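Local coordinates for protein purine phosphoribosyltransferase (Pyrococcus horikoshii, PDB 1VDM) that probably transfers phosphoribosyl groups between PRPP and purine bases, at residues G[4-9]-G[132-137]; G[39-44]-G[87-92]; G[58-63]-G[95-100]; G[116-121]-G[127-132]. One frame throughout, in Å; residues are numbered along the deposited sequence.

Contact 1 of 4, residues G[4-9]-G[132-137]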
loop_
_atom_site.group_PDB
_atom_site.type_symbol
_atom_site.label_atom_id
_atom_site.label_comp_id
_atom_site.label_asym_id
_atom_site.label_seq_id
_atom_site.Cartn_x
_atom_site.Cartn_y
_atom_site.Cartn_z
ATOM N N VAL G 4 -26.513 30.720 -10.599
ATOM C CA VAL G 4 -25.279 30.265 -11.236
ATOM C C VAL G 4 -24.546 29.305 -10.300
ATOM O O VAL G 4 -24.128 29.687 -9.202
ATOM C CB VAL G 4 -24.346 31.451 -11.600
ATOM C CG1 VAL G 4 -22.954 30.942 -11.985
ATOM C CG2 VAL G 4 -24.935 32.218 -12.748
ATOM N N TYR G 5 -24.411 28.057 -10.743
ATOM C CA TYR G 5 -23.734 27.025 -9.952
ATOM C C TYR G 5 -22.293 26.796 -10.397
ATOM O O TYR G 5 -22.033 26.007 -11.298
ATOM C CB TYR G 5 -24.492 25.690 -10.024
ATOM C CG TYR G 5 -25.891 25.763 -9.488
ATOM C CD1 TYR G 5 -26.927 26.300 -10.261
ATOM C CD2 TYR G 5 -26.181 25.342 -8.191
ATOM C CE1 TYR G 5 -28.216 26.418 -9.752
ATOM C CE2 TYR G 5 -27.467 25.456 -7.670
ATOM C CZ TYR G 5 -28.478 25.997 -8.455
ATOM O OH TYR G 5 -29.740 26.140 -7.939
ATOM N N LEU G 6 -21.369 27.487 -9.750
ATOM C CA LEU G 6 -19.935 27.377 -10.013
ATOM C C LEU G 6 -19.363 26.029 -9.555
ATOM O O LEU G 6 -19.490 25.629 -8.405
ATOM C CB LEU G 6 -19.227 28.519 -9.282
ATOM C CG LEU G 6 -19.262 29.830 -10.070
ATOM C CD1 LEU G 6 -18.296 30.874 -9.507
ATOM C CD2 LEU G 6 -18.888 29.649 -11.541
ATOM N N THR G 7 -18.694 25.294 -10.450
ATOM C CA THR G 7 -18.054 24.013 -10.088
ATOM C C THR G 7 -16.731 24.266 -9.363
ATOM O O THR G 7 -16.211 25.384 -9.379
ATOM C CB THR G 7 -17.702 23.167 -11.314
ATOM O OG1 THR G 7 -16.630 23.793 -12.024
ATOM C CG2 THR G 7 -18.889 23.007 -12.213
ATOM N N TRP G 8 -16.186 23.233 -8.726
ATOM C CA TRP G 8 -14.902 23.385 -8.030
ATOM C C TRP G 8 -13.780 23.628 -9.046
ATOM O O TRP G 8 -12.849 24.369 -8.761
ATOM C CB TRP G 8 -14.566 22.150 -7.179
ATOM C CG TRP G 8 -15.139 22.169 -5.797
ATOM C CD1 TRP G 8 -16.119 21.353 -5.309
ATOM C CD2 TRP G 8 -14.779 23.048 -4.725
ATOM N NE1 TRP G 8 -16.393 21.669 -4.002
ATOM C CE2 TRP G 8 -15.587 22.704 -3.616
ATOM C CE3 TRP G 8 -13.856 24.091 -4.591
ATOM C CZ2 TRP G 8 -15.503 23.368 -2.389
ATOM C CZ3 TRP G 8 -13.771 24.755 -3.370
ATOM C CH2 TRP G 8 -14.593 24.388 -2.283
ATOM N N TRP G 9 -13.879 23.011 -10.223
ATOM C CA TRP G 9 -12.853 23.204 -11.242
ATOM C C TRP G 9 -12.911 24.661 -11.715
ATOM O O TRP G 9 -11.864 25.263 -12.011
ATOM C CB TRP G 9 -13.044 22.247 -12.428
ATOM C CG TRP G 9 -11.917 22.250 -13.465
ATOM C CD1 TRP G 9 -12.052 22.025 -14.804
ATOM C CD2 TRP G 9 -10.505 22.478 -13.243
ATOM N NE1 TRP G 9 -10.828 22.105 -15.431
ATOM C CE2 TRP G 9 -9.864 22.383 -14.499
ATOM C CE3 TRP G 9 -9.728 22.755 -12.106
ATOM C CZ2 TRP G 9 -8.482 22.558 -14.657
ATOM C CZ3 TRP G 9 -8.362 22.933 -12.261
ATOM C CH2 TRP G 9 -7.750 22.833 -13.534
ATOM N N TYR G 132 -10.838 40.076 -10.703
ATOM C CA TYR G 132 -11.968 39.160 -10.565
ATOM C C TYR G 132 -12.123 38.357 -11.851
ATOM O O TYR G 132 -11.553 38.721 -12.874
ATOM C CB TYR G 132 -13.266 39.924 -10.217
ATOM C CG TYR G 132 -13.893 40.737 -11.336
ATOM C CD1 TYR G 132 -14.646 40.121 -12.337
ATOM C CD2 TYR G 132 -13.734 42.125 -11.389
ATOM C CE1 TYR G 132 -15.225 40.864 -13.365
ATOM C CE2 TYR G 132 -14.308 42.879 -12.412
ATOM C CZ TYR G 132 -15.049 42.243 -13.398
ATOM O OH TYR G 132 -15.595 42.978 -14.428
ATOM N N VAL G 133 -12.888 37.269 -11.803
ATOM C CA VAL G 133 -13.067 36.415 -12.975
ATOM C C VAL G 133 -14.478 36.357 -13.553
ATOM O O VAL G 133 -14.661 36.403 -14.773
ATOM C CB VAL G 133 -12.630 34.965 -12.657
ATOM C CG1 VAL G 133 -12.861 34.063 -13.864
ATOM C CG2 VAL G 133 -11.175 34.949 -12.245
ATOM N N PHE G 134 -15.477 36.243 -12.685
ATOM C CA PHE G 134 -16.852 36.146 -13.156
ATOM C C PHE G 134 -17.713 37.389 -12.948
ATOM O O PHE G 134 -17.652 38.054 -11.911
ATOM C CB PHE G 134 -17.531 34.926 -12.526
ATOM C CG PHE G 134 -16.799 33.635 -12.765
ATOM C CD1 PHE G 134 -16.175 32.967 -11.712
ATOM C CD2 PHE G 134 -16.733 33.084 -14.043
ATOM C CE1 PHE G 134 -15.496 31.768 -11.931
ATOM C CE2 PHE G 134 -16.054 31.881 -14.275
ATOM C CZ PHE G 134 -15.436 31.224 -13.219
ATOM N N ARG G 135 -18.518 37.676 -13.966
ATOM C CA ARG G 135 -19.440 38.785 -13.894
ATOM C C ARG G 135 -20.840 38.297 -14.206
ATOM O O ARG G 135 -21.086 37.629 -15.202
ATOM C CB ARG G 135 -19.010 39.831 -14.924
ATOM C CG ARG G 135 -19.912 41.066 -14.911
ATOM C CD ARG G 135 -19.780 41.889 -16.199
ATOM N NE ARG G 135 -19.688 43.319 -15.891
ATOM C CZ ARG G 135 -20.680 44.112 -16.338
ATOM N NH1 ARG G 135 -21.688 43.592 -17.018
ATOM N NH2 ARG G 135 -20.638 45.424 -16.095
ATOM N N THR G 136 -21.743 38.582 -13.275
ATOM C CA THR G 136 -23.118 38.106 -13.403
ATOM C C THR G 136 -24.082 38.922 -12.551
ATOM O O THR G 136 -23.669 39.624 -11.628
ATOM C CB THR G 136 -23.242 36.611 -12.968
ATOM O OG1 THR G 136 -24.570 36.139 -13.231
ATOM C CG2 THR G 136 -22.953 36.460 -11.475
ATOM N N GLU G 137 -25.368 38.829 -12.869
ATOM C CA GLU G 137 -26.388 39.536 -12.103
ATOM C C GLU G 137 -27.190 38.524 -11.285
ATOM O O GLU G 137 -27.914 38.889 -10.355
ATOM C CB GLU G 137 -27.315 40.315 -13.039
ATOM C CG GLU G 137 -26.631 41.476 -13.769
ATOM C CD GLU G 137 -27.587 42.259 -14.673
ATOM O OE1 GLU G 137 -27.133 43.229 -15.327
ATOM O OE2 GLU G 137 -28.790 41.903 -14.729
#
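L6 lies across the phenyl ring of F134, joining the loop after strand 3-5 to strand 134-135 in a type I phosphoribosyltransferase fold. The two side chains run past one another in opposite directions, and the branched end of the leucine does the touching. Its CD2 sits over the face as a CH-pi contact, 4.2 Å from the ring centroid and 17° off the normal, while CD1 comes 3.7 Å from F134 CD1. The placement of CD2 is toward the rim of the ring rather than over its middle. V133 CG1 covers the opposite face of the same ring, over its centre, so the phenyl group is held flat between two aliphatic methyls. With an alanine in place of L6, one face of F134 would probably lose its aliphatic cover and the ring would be less firmly fixed. Around the pair, L6 packs on I140 and F142, and F134 on A14 of helix 8-23 and on M1 of a second subunit. Further along, V4 and T136 also pass in opposite directions. T136 points its hydroxyl anti to the backbone N (chi1 -174°), where OG1 bonds to K138 N and lies 4.0 Å from V4 CG2.

Contact 2 of 4, residues G[39-44]-G[87-92]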
loop_
_atom_site.group_PDB
_atom_site.type_symbol
_atom_site.label_atom_id
_atom_site.label_comp_id
_atom_site.label_asym_id
_atom_site.label_seq_id
_atom_site.Cartn_x
_atom_site.Cartn_y
_atom_site.Cartn_z
ATOM N N ILE G 39 -12.282 30.386 1.129
ATOM C CA ILE G 39 -11.870 29.338 0.220
ATOM C C ILE G 39 -10.782 29.853 -0.704
ATOM O O ILE G 39 -9.664 29.355 -0.729
ATOM C CB ILE G 39 -13.089 28.908 -0.597
ATOM C CG1 ILE G 39 -13.841 27.788 0.125
ATOM C CG2 ILE G 39 -12.635 28.365 -1.965
ATOM C CD1 ILE G 39 -14.629 28.300 1.332
ATOM N N PRO G 40 -11.062 30.914 -1.487
ATOM C CA PRO G 40 -10.020 31.450 -2.370
ATOM C C PRO G 40 -8.813 31.944 -1.557
ATOM O O PRO G 40 -7.669 31.827 -1.998
ATOM C CB PRO G 40 -10.722 32.605 -3.091
ATOM C CG PRO G 40 -12.181 32.266 -2.987
ATOM C CD PRO G 40 -12.290 31.721 -1.589
ATOM N N ALA G 41 -9.087 32.490 -0.373
ATOM C CA ALA G 41 -8.052 33.017 0.509
ATOM C C ALA G 41 -7.010 31.969 0.890
ATOM O O ALA G 41 -5.815 32.181 0.696
ATOM C CB ALA G 41 -8.684 33.596 1.765
ATOM N N VAL G 42 -7.466 30.848 1.441
ATOM C CA VAL G 42 -6.570 29.769 1.839
ATOM C C VAL G 42 -5.746 29.304 0.641
ATOM O O VAL G 42 -4.529 29.198 0.732
ATOM C CB VAL G 42 -7.359 28.561 2.436
ATOM C CG1 VAL G 42 -6.491 27.316 2.467
ATOM C CG2 VAL G 42 -7.804 28.896 3.845
ATOM N N ARG G 43 -6.415 29.035 -0.475
ATOM C CA ARG G 43 -5.732 28.596 -1.679
ATOM C C ARG G 43 -4.679 29.611 -2.137
ATOM O O ARG G 43 -3.554 29.228 -2.473
ATOM C CB ARG G 43 -6.743 28.333 -2.794
ATOM C CG ARG G 43 -7.445 26.985 -2.683
ATOM C CD ARG G 43 -7.213 26.164 -3.945
ATOM N NE ARG G 43 -5.783 26.097 -4.245
ATOM C CZ ARG G 43 -5.278 25.771 -5.427
ATOM N NH1 ARG G 43 -6.085 25.473 -6.432
ATOM N NH2 ARG G 43 -3.964 25.764 -5.606
ATOM N N LEU G 44 -5.027 30.897 -2.136
ATOM C CA LEU G 44 -4.075 31.928 -2.545
ATOM C C LEU G 44 -2.908 32.034 -1.555
ATOM O O LEU G 44 -1.783 32.368 -1.938
ATOM C CB LEU G 44 -4.773 33.288 -2.682
ATOM C CG LEU G 44 -5.671 33.495 -3.907
ATOM C CD1 LEU G 44 -6.400 34.833 -3.784
ATOM C CD2 LEU G 44 -4.844 33.453 -5.186
ATOM N N VAL G 87 -3.882 42.454 0.266
ATOM C CA VAL G 87 -4.796 41.961 -0.756
ATOM C C VAL G 87 -5.945 41.292 -0.008
ATOM O O VAL G 87 -5.737 40.347 0.762
ATOM C CB VAL G 87 -4.112 40.951 -1.733
ATOM C CG1 VAL G 87 -3.485 39.808 -0.970
ATOM C CG2 VAL G 87 -5.129 40.420 -2.730
ATOM N N ILE G 88 -7.148 41.831 -0.203
ATOM C CA ILE G 88 -8.349 41.308 0.435
ATOM C C ILE G 88 -8.997 40.329 -0.527
ATOM O O ILE G 88 -9.221 40.649 -1.695
ATOM C CB ILE G 88 -9.323 42.448 0.781
ATOM C CG1 ILE G 88 -8.673 43.358 1.825
ATOM C CG2 ILE G 88 -10.640 41.888 1.308
ATOM C CD1 ILE G 88 -9.506 44.552 2.229
ATOM N N VAL G 89 -9.270 39.125 -0.033
ATOM C CA VAL G 89 -9.866 38.077 -0.847
ATOM C C VAL G 89 -11.270 37.754 -0.380
ATOM O O VAL G 89 -11.505 37.511 0.803
ATOM C CB VAL G 89 -9.018 36.790 -0.804
ATOM C CG1 VAL G 89 -9.590 35.754 -1.762
ATOM C CG2 VAL G 89 -7.576 37.116 -1.158
ATOM N N ASP G 90 -12.200 37.756 -1.326
ATOM C CA ASP G 90 -13.598 37.481 -1.041
ATOM C C ASP G 90 -14.138 36.727 -2.248
ATOM O O ASP G 90 -13.550 36.788 -3.325
ATOM C CB ASP G 90 -14.334 38.809 -0.828
ATOM C CG ASP G 90 -15.705 38.633 -0.194
ATOM O OD1 ASP G 90 -15.833 37.820 0.758
ATOM O OD2 ASP G 90 -16.656 39.329 -0.641
ATOM N N ASP G 91 -15.242 36.009 -2.079
ATOM C CA ASP G 91 -15.777 35.211 -3.186
ATOM C C ASP G 91 -16.456 36.060 -4.273
ATOM O O ASP G 91 -16.326 35.813 -5.465
ATOM C CB ASP G 91 -16.733 34.129 -2.644
ATOM C CG ASP G 91 -17.773 34.731 -1.698
ATOM O OD1 ASP G 91 -17.586 35.879 -1.292
ATOM O OD2 ASP G 91 -18.720 34.030 -1.343
ATOM N N VAL G 92 -17.230 37.070 -3.836
ATOM C CA VAL G 92 -17.906 37.905 -4.823
ATOM C C VAL G 92 -18.299 39.274 -4.263
ATOM O O VAL G 92 -18.628 39.440 -3.097
ATOM C CB VAL G 92 -19.154 37.166 -5.309
ATOM C CG1 VAL G 92 -20.130 36.974 -4.151
ATOM C CG2 VAL G 92 -19.836 37.962 -6.407
#
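V89 is the strand residue that meets helix 38-47, touching P40 and A41, and L44 one turn further on. Its CG1, anti to the backbone N (chi1 -175°), reaches the start of the segment, 3.6 Å from P40 CB and also 3.6 Å from A41 N. The other branch, CG2, turns up the helix to L44 CD1 at 3.7 Å. Between these two, A41 has only a methyl group, and its CB stands 4.1 Å from V89 CB, so the helix can come in close: the axes of 39-44 and 87-90 approach to 7.2 Å, at 132° to each other. The side chains that meet are all apolar and buried. L44 N bonds to P40 O, which fixes these two partners of V89 on successive turns. Beyond this shell, V89 is tied by its backbone to I31 and V33 of the neighbouring strand, L44 rests on L22 of helix 8-23, and P40 touches L119. I88, facing the other way, packs on helix 97-107. This is the layered packing of an alpha/beta fold, a helix laid on a largely parallel sheet, here on the hydrophobic strand leading into the acidic pair D90 and D91 of a sequence matching the PRPP-binding motif of type I phosphoribosyltransferases.

Contact 3 of 4, residues G[58-63]-G[95-100]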
loop_
_atom_site.group_PDB
_atom_site.type_symbol
_atom_site.label_atom_id
_atom_site.label_comp_id
_atom_site.label_asym_id
_atom_site.label_seq_id
_atom_site.Cartn_x
_atom_site.Cartn_y
_atom_site.Cartn_z
ATOM N N VAL G 58 -17.477 39.783 8.937
ATOM C CA VAL G 58 -18.383 40.913 9.088
ATOM C C VAL G 58 -19.817 40.411 8.984
ATOM O O VAL G 58 -20.157 39.656 8.074
ATOM C CB VAL G 58 -18.132 41.978 8.005
ATOM C CG1 VAL G 58 -19.059 43.158 8.216
ATOM C CG2 VAL G 58 -16.682 42.434 8.054
ATOM N N LYS G 59 -20.655 40.825 9.923
ATOM C CA LYS G 59 -22.046 40.392 9.911
ATOM C C LYS G 59 -23.004 41.580 10.009
ATOM O O LYS G 59 -22.667 42.642 10.514
ATOM C CB LYS G 59 -22.263 39.449 11.095
ATOM C CG LYS G 59 -22.703 38.052 10.651
ATOM C CD LYS G 59 -22.209 36.959 11.600
ATOM C CE LYS G 59 -21.126 36.079 10.967
ATOM N NZ LYS G 59 -20.214 35.599 12.004
ATOM N N PHE G 60 -24.218 41.399 9.501
ATOM C CA PHE G 60 -25.173 42.508 9.524
ATOM C C PHE G 60 -26.482 42.154 10.252
ATOM O O PHE G 60 -27.072 41.095 10.067
ATOM C CB PHE G 60 -25.472 42.906 8.078
ATOM C CG PHE G 60 -24.273 43.568 7.469
ATOM C CD1 PHE G 60 -23.360 42.805 6.752
ATOM C CD2 PHE G 60 -24.096 44.935 7.597
ATOM C CE1 PHE G 60 -22.265 43.417 6.160
ATOM C CE2 PHE G 60 -22.996 45.544 6.998
ATOM C CZ PHE G 60 -22.078 44.789 6.279
ATOM N N TYR G 61 -26.902 43.080 11.147
ATOM C CA TYR G 61 -28.197 42.992 11.808
ATOM C C TYR G 61 -29.054 44.227 11.517
ATOM O O TYR G 61 -28.586 45.248 11.026
ATOM C CB TYR G 61 -27.951 42.845 13.311
ATOM C CG TYR G 61 -26.994 41.729 13.563
ATOM C CD1 TYR G 61 -25.901 41.928 14.401
ATOM C CD2 TYR G 61 -27.209 40.468 13.001
ATOM C CE1 TYR G 61 -25.042 40.878 14.693
ATOM C CE2 TYR G 61 -26.345 39.421 13.285
ATOM C CZ TYR G 61 -25.267 39.622 14.127
ATOM O OH TYR G 61 -24.432 38.571 14.453
ATOM N N LYS G 62 -30.362 44.094 11.796
ATOM C CA LYS G 62 -31.285 45.163 11.434
ATOM C C LYS G 62 -31.116 46.399 12.322
ATOM O O LYS G 62 -31.336 47.531 11.913
ATOM C CB LYS G 62 -32.712 44.625 11.535
ATOM C CG LYS G 62 -33.125 43.850 10.282
ATOM C CD LYS G 62 -34.073 44.654 9.391
ATOM C CE LYS G 62 -35.507 44.679 9.933
ATOM N NZ LYS G 62 -36.212 45.845 9.405
ATOM N N GLY G 63 -30.752 46.150 13.593
ATOM C CA GLY G 63 -30.549 47.270 14.505
ATOM C C GLY G 63 -31.856 48.015 14.796
ATOM O O GLY G 63 -32.954 47.489 14.668
ATOM N N THR G 95 -22.986 43.871 -3.336
ATOM C CA THR G 95 -23.281 45.285 -3.149
ATOM C C THR G 95 -22.038 46.079 -2.750
ATOM O O THR G 95 -21.973 47.293 -2.899
ATOM C CB THR G 95 -24.361 45.424 -2.073
ATOM O OG1 THR G 95 -23.871 44.890 -0.838
ATOM C CG2 THR G 95 -25.614 44.647 -2.490
ATOM N N GLY G 96 -21.035 45.363 -2.248
ATOM C CA GLY G 96 -19.798 45.998 -1.827
ATOM C C GLY G 96 -19.912 46.428 -0.385
ATOM O O GLY G 96 -19.031 47.081 0.178
ATOM N N LYS G 97 -21.028 46.045 0.213
ATOM C CA LYS G 97 -21.319 46.372 1.591
ATOM C C LYS G 97 -20.213 45.853 2.515
ATOM O O LYS G 97 -19.567 46.630 3.219
ATOM C CB LYS G 97 -22.673 45.757 1.953
ATOM C CG LYS G 97 -23.230 46.124 3.313
ATOM C CD LYS G 97 -24.532 45.361 3.574
ATOM C CE LYS G 97 -24.321 43.845 3.495
ATOM N NZ LYS G 97 -25.584 43.071 3.659
ATOM N N THR G 98 -19.983 44.542 2.493
ATOM C CA THR G 98 -18.971 43.927 3.345
ATOM C C THR G 98 -17.564 44.434 3.054
ATOM O O THR G 98 -16.796 44.732 3.973
ATOM C CB THR G 98 -18.975 42.394 3.195
ATOM O OG1 THR G 98 -20.275 41.885 3.512
ATOM C CG2 THR G 98 -17.965 41.771 4.135
ATOM N N LEU G 99 -17.230 44.531 1.772
ATOM C CA LEU G 99 -15.912 44.996 1.379
ATOM C C LEU G 99 -15.565 46.380 1.919
ATOM O O LEU G 99 -14.448 46.599 2.393
ATOM C CB LEU G 99 -15.772 44.957 -0.144
ATOM C CG LEU G 99 -15.525 43.552 -0.706
ATOM C CD1 LEU G 99 -15.462 43.572 -2.221
ATOM C CD2 LEU G 99 -14.223 43.023 -0.137
ATOM N N GLU G 100 -16.504 47.318 1.867
ATOM C CA GLU G 100 -16.219 48.655 2.383
ATOM C C GLU G 100 -15.876 48.616 3.870
ATOM O O GLU G 100 -14.976 49.322 4.324
ATOM C CB GLU G 100 -17.398 49.601 2.127
ATOM C CG GLU G 100 -17.497 50.028 0.670
ATOM C CD GLU G 100 -18.567 51.075 0.415
ATOM O OE1 GLU G 100 -18.720 51.482 -0.762
ATOM O OE2 GLU G 100 -19.250 51.489 1.381
#
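The end of the PRPP-type signature sequence, where it turns into helix 97-107, meets strand 53-61 through K97 and T98 against F60 and V58. K97 lies lengthwise over one face of the F60 ring, the two side chains running in opposite directions. Extended at first, with CG anti to the backbone N, the lysine bends at its third torsion (chi3 58°), which carries its end across the ring. CG touches the far tip of the ring, 3.5 Å from F60 CZ. Farther along, CE makes a CH-pi contact 3.6 Å from the F60 centroid, and NZ adds a cation-pi contact, 4.2 Å from the same centroid and 24° off the normal. The ammonium group also has E69 nearby, a long and weak ion pair. T98 approaches the same ring from another side: its OG1 sits at the edge, near the ring plane, 3.6 Å from F60 CE1. Its methyl turns instead to the strand, placing T98 CG2 3.9 Å from V58 CB. P71 packs on both V58 and F60, while V58 also rests on V101 and V102. Just ahead of the helix, T95 OG1 accepts from K97 N at 3.2 Å in an ST turn, with G96 at the N-cap. This turn at 95-96, leading into helix 97-107 at the end of the signature, is consistent with the PRPP-binding region characteristic of type I phosphoribosyltransferases.

Contact 4 of 4, residues G[116-121]-G[127-132]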
loop_
_atom_site.group_PDB
_atom_site.type_symbol
_atom_site.label_atom_id
_atom_site.label_comp_id
_atom_site.label_asym_id
_atom_site.label_seq_id
_atom_site.Cartn_x
_atom_site.Cartn_y
_atom_site.Cartn_z
ATOM N N ILE G 116 -7.801 44.371 -4.147
ATOM C CA ILE G 116 -8.936 43.505 -3.847
ATOM C C ILE G 116 -9.158 42.459 -4.921
ATOM O O ILE G 116 -9.269 42.786 -6.110
ATOM C CB ILE G 116 -10.220 44.339 -3.680
ATOM C CG1 ILE G 116 -10.087 45.222 -2.437
ATOM C CG2 ILE G 116 -11.440 43.423 -3.602
ATOM C CD1 ILE G 116 -11.150 46.273 -2.319
ATOM N N ALA G 117 -9.228 41.202 -4.489
ATOM C CA ALA G 117 -9.426 40.087 -5.404
ATOM C C ALA G 117 -10.680 39.299 -5.052
ATOM O O ALA G 117 -10.928 38.991 -3.884
ATOM C CB ALA G 117 -8.208 39.174 -5.378
ATOM N N CYS G 118 -11.461 38.975 -6.077
ATOM C CA CYS G 118 -12.703 38.229 -5.911
ATOM C C CYS G 118 -12.880 37.244 -7.043
ATOM O O CYS G 118 -12.325 37.421 -8.126
ATOM C CB CYS G 118 -13.912 39.174 -5.915
ATOM S SG CYS G 118 -14.071 40.234 -4.480
ATOM N N LEU G 119 -13.662 36.205 -6.796
ATOM C CA LEU G 119 -13.926 35.231 -7.834
ATOM C C LEU G 119 -14.861 35.872 -8.857
ATOM O O LEU G 119 -14.676 35.717 -10.067
ATOM C CB LEU G 119 -14.593 33.997 -7.240
ATOM C CG LEU G 119 -13.744 33.180 -6.271
ATOM C CD1 LEU G 119 -14.605 32.098 -5.611
ATOM C CD2 LEU G 119 -12.574 32.565 -7.045
ATOM N N ALA G 120 -15.860 36.602 -8.359
ATOM C CA ALA G 120 -16.842 37.255 -9.215
ATOM C C ALA G 120 -17.342 38.571 -8.644
ATOM O O ALA G 120 -17.121 38.886 -7.474
ATOM C CB ALA G 120 -18.024 36.324 -9.450
ATOM N N MET G 121 -18.016 39.341 -9.488
ATOM C CA MET G 121 -18.580 40.618 -9.072
ATOM C C MET G 121 -19.888 40.847 -9.802
ATOM O O MET G 121 -20.121 40.295 -10.880
ATOM C CB MET G 121 -17.634 41.782 -9.386
ATOM C CG MET G 121 -17.602 42.186 -10.854
ATOM S SD MET G 121 -17.965 43.950 -11.143
ATOM C CE MET G 121 -18.875 43.839 -12.680
ATOM N N VAL G 127 -18.000 48.450 -4.870
ATOM C CA VAL G 127 -16.578 48.142 -4.750
ATOM C C VAL G 127 -16.151 47.150 -5.821
ATOM O O VAL G 127 -16.231 45.930 -5.631
ATOM C CB VAL G 127 -16.225 47.547 -3.363
ATOM C CG1 VAL G 127 -14.807 47.002 -3.375
ATOM C CG2 VAL G 127 -16.342 48.619 -2.294
ATOM N N VAL G 128 -15.709 47.686 -6.954
ATOM C CA VAL G 128 -15.252 46.861 -8.057
ATOM C C VAL G 128 -13.926 46.244 -7.635
ATOM O O VAL G 128 -13.039 46.941 -7.135
ATOM C CB VAL G 128 -15.027 47.697 -9.337
ATOM C CG1 VAL G 128 -14.533 46.797 -10.474
ATOM C CG2 VAL G 128 -16.315 48.395 -9.728
ATOM N N PRO G 129 -13.783 44.923 -7.807
ATOM C CA PRO G 129 -12.529 44.265 -7.423
ATOM C C PRO G 129 -11.397 44.646 -8.374
ATOM O O PRO G 129 -11.622 44.852 -9.567
ATOM C CB PRO G 129 -12.882 42.776 -7.508
ATOM C CG PRO G 129 -14.375 42.762 -7.262
ATOM C CD PRO G 129 -14.825 43.925 -8.097
ATOM N N ASP G 130 -10.184 44.757 -7.851
ATOM C CA ASP G 130 -9.064 45.093 -8.716
ATOM C C ASP G 130 -8.797 43.904 -9.624
ATOM O O ASP G 130 -8.309 44.068 -10.742
ATOM C CB ASP G 130 -7.837 45.445 -7.885
ATOM C CG ASP G 130 -8.083 46.647 -7.004
ATOM O OD1 ASP G 130 -8.422 46.459 -5.815
ATOM O OD2 ASP G 130 -7.965 47.784 -7.512
ATOM N N TYR G 131 -9.153 42.713 -9.139
ATOM C CA TYR G 131 -9.001 41.474 -9.896
ATOM C C TYR G 131 -10.192 40.548 -9.642
ATOM O O TYR G 131 -10.515 40.260 -8.493
ATOM C CB TYR G 131 -7.724 40.725 -9.489
ATOM C CG TYR G 131 -6.460 41.546 -9.486
ATOM C CD1 TYR G 131 -5.991 42.130 -8.315
ATOM C CD2 TYR G 131 -5.729 41.738 -10.656
ATOM C CE1 TYR G 131 -4.825 42.889 -8.305
ATOM C CE2 TYR G 131 -4.569 42.491 -10.660
ATOM C CZ TYR G 131 -4.122 43.063 -9.481
ATOM O OH TYR G 131 -2.972 43.812 -9.483
ATOM N N TYR G 132 -10.838 40.076 -10.703
ATOM C CA TYR G 132 -11.968 39.160 -10.565
ATOM C C TYR G 132 -12.123 38.357 -11.851
ATOM O O TYR G 132 -11.553 38.721 -12.874
ATOM C CB TYR G 132 -13.266 39.924 -10.217
ATOM C CG TYR G 132 -13.893 40.737 -11.336
ATOM C CD1 TYR G 132 -14.646 40.121 -12.337
ATOM C CD2 TYR G 132 -13.734 42.125 -11.389
ATOM C CE1 TYR G 132 -15.225 40.864 -13.365
ATOM C CE2 TYR G 132 -14.308 42.879 -12.412
ATOM C CZ TYR G 132 -15.049 42.243 -13.398
ATOM O OH TYR G 132 -15.595 42.978 -14.428
#
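M121 spans P129 and Y132, and its chain can be followed atom by atom. CB lies against the proline, 3.8 Å from P129 CD. The first torsion (chi1 76°) sets CG between the backbone N and the carbonyl carbon, and from there CG sits over the centre of the Y132 ring, 3.5 Å from the centroid and 9° off the normal. Two further bends carry SD to an oblique position, 4.4 Å from the Y132 ring centroid, in a Met-aromatic contact, and CE ends 3.8 Å from Y132 OH. Replacing Y132 by an alanine would probably leave CG and SD of M121 without their aromatic partner and the methionine end freer to turn. Next to this pair, C118 SG packs on P129 CG. I116 CD1 meets V127 CG1, the side chains crossing at about a right angle.

The backbones are joined at A117 and Y131 by a single parallel bridge. Y131 N donates to I116 O at 3.0 Å, and C118 N to Y131 O at 2.9 Å, the latter nearly straight at 163°. I116 O also receives a weak bond from D130 N. The D130 carboxylate takes the amide of I116 itself: I116 N reaches D130 OD1 at 2.7 Å on its anti side, apparently in place of a backbone partner. Outside, A117 pairs with I88 and D90, and Y132 packs on I150 of a second subunit. The result is a connecting segment laid parallel along the edge strand of the core sheet in the alpha/beta phosphoribosyltransferase fold.

Overall arrangement
Contacts 2, 3 and 4 are nested along the chain inside the loop closed by contact 1, and the segments of contacts 2 and 3 alternate. Contacts 2 and 4 are 10 Å apart between centres and meet on neighbouring strands, I88 O lying 2.8 Å from A117 N. Contact 4 passes into contact 1 through the shared Y132, and F134 O, 2.8 Å from M121 N, pairs strand 134-135 with strand 120-121. Contact 3 stands apart from contact 1, about 22 Å between centres, yet L99 touches both I88 and V127, linking it to contacts 2 and 4. Segments 87-92 and 95-100 together cover most of the sequence that probably forms the PRPP site, while contacts 1 and 4 both touch a second subunit.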